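Long-range contacts in serine protease pet (Escherichia coli, PDB 4OM9), which acts as a secreted serine protease and enterotoxin of enteroaggregative E. coli, exported as an autotransporter passenger domain and probably cleaving the host protein alpha-fodrin: residues F318-Y324 with G344-D350; G367-Q373 with G384-A390. All blocks are in the same frame, centred on the assembly; numbering follows the deposited sequence.

Contact 1: F318-Y324 with G344-D350; sequences FDENKKY and GKGSTVD
Phe318, in the m rotamer, lays one ring face over Val349: the methyl CG2 of Val349 sits 3.7 Å from the ring centroid of Phe318, nearly on its normal, a CH-pi contact. The two segments turn corners of successive coils in the same sense. Lys323 pairs with Thr348 and Tyr324 with Val349 as parallel bridges, laced by Thr348 N to Lys322 O (3.0 Å), Tyr324 N to Thr348 O (2.9 Å) and Asp350 N to Tyr324 O (2.7 Å). Before the strands, Gly344 to Ser347 makes a type II turn, with Gly346 at phi 80°. Asn321, also at positive phi, donates N to Lys345 O (2.9 Å), while Lys322 N reaches Ser347 OG (2.7 Å). A CB on Gly344 would clash with Asp319 O and Phe318 O, so glycine there lets the two corners come this close; Gly344 N bonds weakly to Phe318 O (3.0 Å). Tyr324 OH turns back to Asp319 OD1 (2.7 Å), and a water joins Glu320 OE2 to Lys345 N. Such stacked corners belong to a right-handed parallel beta-helix. Backbone hydrogen bonds and the Ser347 hydroxyl hold the segments together, charged side chains keep to the solvent-facing rim, and Phe318, Tyr324 and Val349 bring apolar surface to the coil interior.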
loop_
_atom_site.group_PDB
_atom_site.type_symbol
_atom_site.label_atom_id
_atom_site.label_comp_id
_atom_site.label_asym_id
_atom_site.label_seq_id
_atom_site.Cartn_x
_atom_site.Cartn_y
_atom_site.Cartn_z
ATOM N N PHE A 318 15.473 6.664 34.573
ATOM C CA PHE A 318 16.427 5.576 34.727
ATOM C C PHE A 318 17.534 5.699 33.707
ATOM O O PHE A 318 17.284 6.108 32.581
ATOM C CB PHE A 318 15.733 4.222 34.571
ATOM C CG PHE A 318 14.756 3.918 35.657
ATOM C CD1 PHE A 318 13.447 4.354 35.567
ATOM C CD2 PHE A 318 15.151 3.206 36.780
ATOM C CE1 PHE A 318 12.558 4.077 36.582
ATOM C CE2 PHE A 318 14.268 2.934 37.783
ATOM C CZ PHE A 318 12.973 3.365 37.687
ATOM N N ASP A 319 18.750 5.329 34.096
ATOM C CA ASP A 319 19.892 5.399 33.190
ATOM C C ASP A 319 19.864 4.231 32.212
ATOM O O ASP A 319 18.853 3.539 32.098
ATOM C CB ASP A 319 21.207 5.422 33.976
ATOM C CG ASP A 319 21.415 4.170 34.798
ATOM O OD1 ASP A 319 20.442 3.421 34.994
ATOM O OD2 ASP A 319 22.551 3.933 35.255
ATOM N N GLU A 320 20.977 4.005 31.518
ATOM C CA GLU A 320 21.026 3.027 30.430
ATOM C C GLU A 320 21.639 1.689 30.838
ATOM O O GLU A 320 22.431 1.625 31.770
ATOM C CB GLU A 320 21.808 3.606 29.246
ATOM C CG GLU A 320 21.247 4.912 28.720
ATOM C CD GLU A 320 22.100 5.511 27.614
ATOM O OE1 GLU A 320 23.334 5.323 27.642
ATOM O OE2 GLU A 320 21.536 6.168 26.711
ATOM N N ASN A 321 21.256 0.627 30.130
ATOM C CA ASN A 321 21.859 -0.699 30.286
ATOM C C ASN A 321 21.828 -1.262 31.715
ATOM O O ASN A 321 22.755 -1.965 32.121
ATOM C CB ASN A 321 23.317 -0.690 29.795
ATOM C CG ASN A 321 23.455 -0.221 28.346
ATOM O OD1 ASN A 321 22.774 -0.722 27.442
ATOM N ND2 ASN A 321 24.340 0.752 28.122
ATOM N N LYS A 322 20.773 -0.976 32.477
ATOM C CA LYS A 322 20.688 -1.509 33.837
ATOM C C LYS A 322 19.335 -2.147 34.154
ATOM O O LYS A 322 18.322 -1.830 33.539
ATOM C CB LYS A 322 20.985 -0.410 34.863
ATOM C CG LYS A 322 22.305 0.309 34.650
ATOM C CD LYS A 322 23.498 -0.560 34.990
ATOM C CE LYS A 322 24.793 0.187 34.690
ATOM N NZ LYS A 322 25.980 -0.366 35.412
ATOM N N LYS A 323 19.341 -3.042 35.133
ATOM C CA LYS A 323 18.134 -3.712 35.610
ATOM C C LYS A 323 17.631 -3.109 36.935
ATOM O O LYS A 323 18.390 -2.938 37.873
ATOM C CB LYS A 323 18.408 -5.213 35.773
ATOM C CG LYS A 323 17.223 -6.022 36.274
ATOM C CD LYS A 323 15.973 -5.758 35.431
ATOM C CE LYS A 323 15.078 -6.986 35.351
ATOM N NZ LYS A 323 14.537 -7.421 36.656
ATOM N N TYR A 324 16.342 -2.785 36.987
ATOM C CA TYR A 324 15.701 -2.221 38.176
ATOM C C TYR A 324 14.429 -2.970 38.547
ATOM O O TYR A 324 13.712 -3.461 37.678
ATOM C CB TYR A 324 15.339 -0.752 37.959
ATOM C CG TYR A 324 16.512 0.182 37.828
ATOM C CD1 TYR A 324 17.098 0.424 36.586
ATOM C CD2 TYR A 324 17.020 0.844 38.940
ATOM C CE1 TYR A 324 18.168 1.294 36.461
ATOM C CE2 TYR A 324 18.084 1.714 38.826
ATOM C CZ TYR A 324 18.658 1.935 37.588
ATOM O OH TYR A 324 19.724 2.791 37.480
ATOM N N GLY A 344 15.990 4.674 30.222
ATOM C CA GLY A 344 17.088 4.720 29.285
ATOM C C GLY A 344 17.249 3.472 28.444
ATOM O O GLY A 344 16.821 2.375 28.824
ATOM N N LYS A 345 17.868 3.664 27.285
ATOM C CA LYS A 345 18.181 2.598 26.342
ATOM C C LYS A 345 18.885 1.408 27.013
ATOM O O LYS A 345 19.827 1.589 27.788
ATOM C CB LYS A 345 19.047 3.167 25.206
ATOM C CG LYS A 345 19.603 2.137 24.244
ATOM C CD LYS A 345 20.509 2.780 23.210
ATOM C CE LYS A 345 19.737 3.198 21.969
ATOM N NZ LYS A 345 19.421 2.042 21.077
ATOM N N GLY A 346 18.413 0.196 26.726
ATOM C CA GLY A 346 19.072 -1.016 27.203
ATOM C C GLY A 346 18.775 -1.393 28.650
ATOM O O GLY A 346 19.359 -2.333 29.195
ATOM N N SER A 347 17.860 -0.655 29.269
ATOM C CA SER A 347 17.456 -0.916 30.637
ATOM C C SER A 347 16.087 -1.564 30.726
ATOM O O SER A 347 15.226 -1.350 29.876
ATOM C CB SER A 347 17.458 0.380 31.457
ATOM O OG SER A 347 18.761 0.680 31.940
ATOM N N THR A 348 15.895 -2.355 31.773
ATOM C CA THR A 348 14.589 -2.909 32.081
ATOM C C THR A 348 14.179 -2.606 33.527
ATOM O O THR A 348 14.933 -2.852 34.471
ATOM C CB THR A 348 14.557 -4.437 31.857
ATOM O OG1 THR A 348 14.730 -4.721 30.461
ATOM C CG2 THR A 348 13.233 -5.015 32.339
ATOM N N VAL A 349 12.973 -2.068 33.678
ATOM C CA VAL A 349 12.390 -1.812 34.982
ATOM C C VAL A 349 11.222 -2.761 35.290
ATOM O O VAL A 349 10.137 -2.627 34.718
ATOM C CB VAL A 349 11.883 -0.368 35.086
ATOM C CG1 VAL A 349 11.311 -0.138 36.457
ATOM C CG2 VAL A 349 13.012 0.617 34.798
ATOM N N ASP A 350 11.438 -3.707 36.204
ATOM C CA ASP A 350 10.348 -4.580 36.632
ATOM C C ASP A 350 9.409 -3.789 37.525
ATOM O O ASP A 350 9.760 -3.349 38.623
ATOM C CB ASP A 350 10.868 -5.832 37.333
ATOM C CG ASP A 350 11.526 -6.792 36.370
ATOM O OD1 ASP A 350 11.303 -6.669 35.146
ATOM O OD2 ASP A 350 12.274 -7.668 36.821
HETATM O O HOH W 1 18.666 6.344 26.170
#

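Contact 2: G367-Q373 with G384-A390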
loop_
_atom_site.group_PDB
_atom_site.type_symbol
_atom_site.label_atom_id
_atom_site.label_comp_id
_atom_site.label_asym_id
_atom_site.label_seq_id
_atom_site.Cartn_x
_atom_site.Cartn_y
_atom_site.Cartn_z
ATOM N N GLY A 367 14.083 2.318 26.839
ATOM C CA GLY A 367 14.116 1.074 27.593
ATOM C C GLY A 367 12.759 0.454 27.909
ATOM O O GLY A 367 11.713 0.949 27.467
ATOM N N SER A 368 12.789 -0.612 28.708
ATOM C CA SER A 368 11.619 -1.468 28.961
ATOM C C SER A 368 10.949 -1.353 30.334
ATOM O O SER A 368 11.592 -1.544 31.363
ATOM C CB SER A 368 12.009 -2.943 28.780
ATOM O OG SER A 368 12.626 -3.162 27.530
ATOM N N LEU A 369 9.646 -1.085 30.326
ATOM C CA LEU A 369 8.825 -1.216 31.517
ATOM C C LEU A 369 8.169 -2.609 31.501
ATOM O O LEU A 369 7.382 -2.921 30.611
ATOM C CB LEU A 369 7.763 -0.117 31.576
ATOM C CG LEU A 369 7.039 -0.015 32.921
ATOM C CD1 LEU A 369 8.021 0.316 34.022
ATOM C CD2 LEU A 369 5.934 1.013 32.903
ATOM N N ASN A 370 8.532 -3.448 32.465
ATOM C CA ASN A 370 8.006 -4.804 32.556
ATOM C C ASN A 370 6.942 -4.888 33.638
ATOM O O ASN A 370 7.258 -4.965 34.813
ATOM C CB ASN A 370 9.121 -5.805 32.845
ATOM C CG ASN A 370 8.621 -7.241 32.861
ATOM O OD1 ASN A 370 7.569 -7.554 32.286
ATOM N ND2 ASN A 370 9.374 -8.126 33.527
ATOM N N VAL A 371 5.679 -4.859 33.231
ATOM C CA VAL A 371 4.594 -4.702 34.177
ATOM C C VAL A 371 4.137 -6.069 34.656
ATOM O O VAL A 371 3.477 -6.793 33.925
ATOM C CB VAL A 371 3.426 -3.929 33.568
ATOM C CG1 VAL A 371 2.500 -3.445 34.656
ATOM C CG2 VAL A 371 3.953 -2.719 32.739
ATOM N N ILE A 372 4.500 -6.387 35.902
ATOM C CA ILE A 372 4.271 -7.703 36.517
ATOM C C ILE A 372 2.859 -7.881 37.088
ATOM O O ILE A 372 2.360 -9.005 37.177
ATOM C CB ILE A 372 5.293 -7.964 37.652
ATOM C CG1 ILE A 372 6.716 -7.655 37.174
ATOM C CG2 ILE A 372 5.188 -9.403 38.178
ATOM C CD1 ILE A 372 7.109 -8.394 35.901
ATOM N N GLN A 373 2.214 -6.783 37.468
ATOM C CA GLN A 373 0.866 -6.861 38.032
ATOM C C GLN A 373 -0.138 -5.928 37.331
ATOM O O GLN A 373 0.239 -4.949 36.717
ATOM C CB GLN A 373 0.892 -6.568 39.540
ATOM C CG GLN A 373 1.522 -5.234 39.999
ATOM C CD GLN A 373 1.404 -5.032 41.542
ATOM O OE1 GLN A 373 0.384 -4.564 42.034
ATOM N NE2 GLN A 373 2.436 -5.418 42.283
ATOM N N GLY A 384 10.266 2.933 23.435
ATOM C CA GLY A 384 10.717 1.730 24.096
ATOM C C GLY A 384 9.614 0.670 24.189
ATOM O O GLY A 384 8.639 0.679 23.410
ATOM N N THR A 385 9.767 -0.236 25.156
ATOM C CA THR A 385 8.892 -1.391 25.277
ATOM C C THR A 385 8.115 -1.378 26.587
ATOM O O THR A 385 8.665 -1.086 27.634
ATOM C CB THR A 385 9.693 -2.698 25.209
ATOM O OG1 THR A 385 10.557 -2.668 24.068
ATOM C CG2 THR A 385 8.753 -3.917 25.127
ATOM N N VAL A 386 6.828 -1.671 26.514
ATOM C CA VAL A 386 6.042 -1.923 27.684
ATOM C C VAL A 386 5.531 -3.360 27.556
ATOM O O VAL A 386 4.879 -3.725 26.567
ATOM C CB VAL A 386 4.896 -0.921 27.837
ATOM C CG1 VAL A 386 3.995 -1.307 29.029
ATOM C CG2 VAL A 386 5.464 0.479 28.030
ATOM N N ILE A 387 5.884 -4.187 28.535
ATOM C CA ILE A 387 5.518 -5.580 28.501
ATOM C C ILE A 387 4.356 -5.829 29.450
ATOM O O ILE A 387 4.383 -5.424 30.602
ATOM C CB ILE A 387 6.696 -6.480 28.881
ATOM C CG1 ILE A 387 7.914 -6.162 28.004
ATOM C CG2 ILE A 387 6.288 -7.972 28.770
ATOM C CD1 ILE A 387 9.193 -6.900 28.428
ATOM N N LEU A 388 3.317 -6.467 28.947
ATOM C CA LEU A 388 2.160 -6.759 29.763
ATOM C C LEU A 388 2.352 -8.130 30.333
ATOM O O LEU A 388 2.289 -9.106 29.596
ATOM C CB LEU A 388 0.888 -6.685 28.934
ATOM C CG LEU A 388 0.808 -5.427 28.077
ATOM C CD1 LEU A 388 -0.492 -5.384 27.269
ATOM C CD2 LEU A 388 0.942 -4.183 28.968
ATOM N N GLY A 389 2.616 -8.208 31.638
ATOM C CA GLY A 389 2.887 -9.482 32.275
ATOM C C GLY A 389 1.726 -10.008 33.093
ATOM O O GLY A 389 1.858 -11.012 33.786
ATOM N N ALA A 390 0.577 -9.347 33.005
ATOM C CA ALA A 390 -0.570 -9.747 33.823
ATOM C C ALA A 390 -1.873 -9.698 33.029
ATOM O O ALA A 390 -1.953 -9.010 32.009
ATOM C CB ALA A 390 -0.670 -8.855 35.074
HETATM O O HOH W 2 13.016 -1.387 24.796
HETATM O O HOH W 3 3.990 -11.262 35.373
#
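Gly367 opens the ladder by accepting Thr385 N at its O (3.2 Å); a side chain on Gly384 would run into that same oxygen. Ser368 faces Thr385, and a water lies within hydrogen-bonding distance of Ser368 OG (3.3 Å) and Thr385 OG1 (2.9 Å). Leu369 bonds through both backbone polar atoms, its N to Thr385 O and its O to Ile387 N, each 2.9 Å, while its side chain joins Val386 on the opposite face of the sheet. Asn370 returns to the face of Ser368 beside Ile387, but its ND2 is held by Asp350 of the neighbouring strand 348-352. Val371 goes inward again, its CG2 4.0 Å from Val386 CG1; its N donates to Ile387 O (3.0 Å) and its O receives Gly389 N (2.8 Å). Past the strand, Ile372 and Gln373 pass alongside Gly389 and Ala390, whose CB lies 3.7 Å from Ile372 O. Equivalent residues in register, with aliphatic side chains layered on the inner face, are the hallmark of neighbouring rungs in a parallel beta-helix.

Overall arrangement
Contact 1 closes before contact 2 opens along the chain, and their centres lie about 12 Å apart on the same side of the molecule. Strands 323-328, 348-352, 368-371 and 385-388 follow one another in a single sheet, so the two contacts are the first and third of three consecutive steps along one wall of the beta-helix. The middle step joins them directly: Val349 N lies 2.7 Å from Ser368 O and Ser347 O 2.8 Å from Ser368 N, both probable hydrogen bonds. A second, wholly parallel sheet, with strands 316-318, 341-343, 361-364 and 379-381, supplies the preceding strand of each coil. Repeating this step extends the long stalk that follows the N-terminal protease domain.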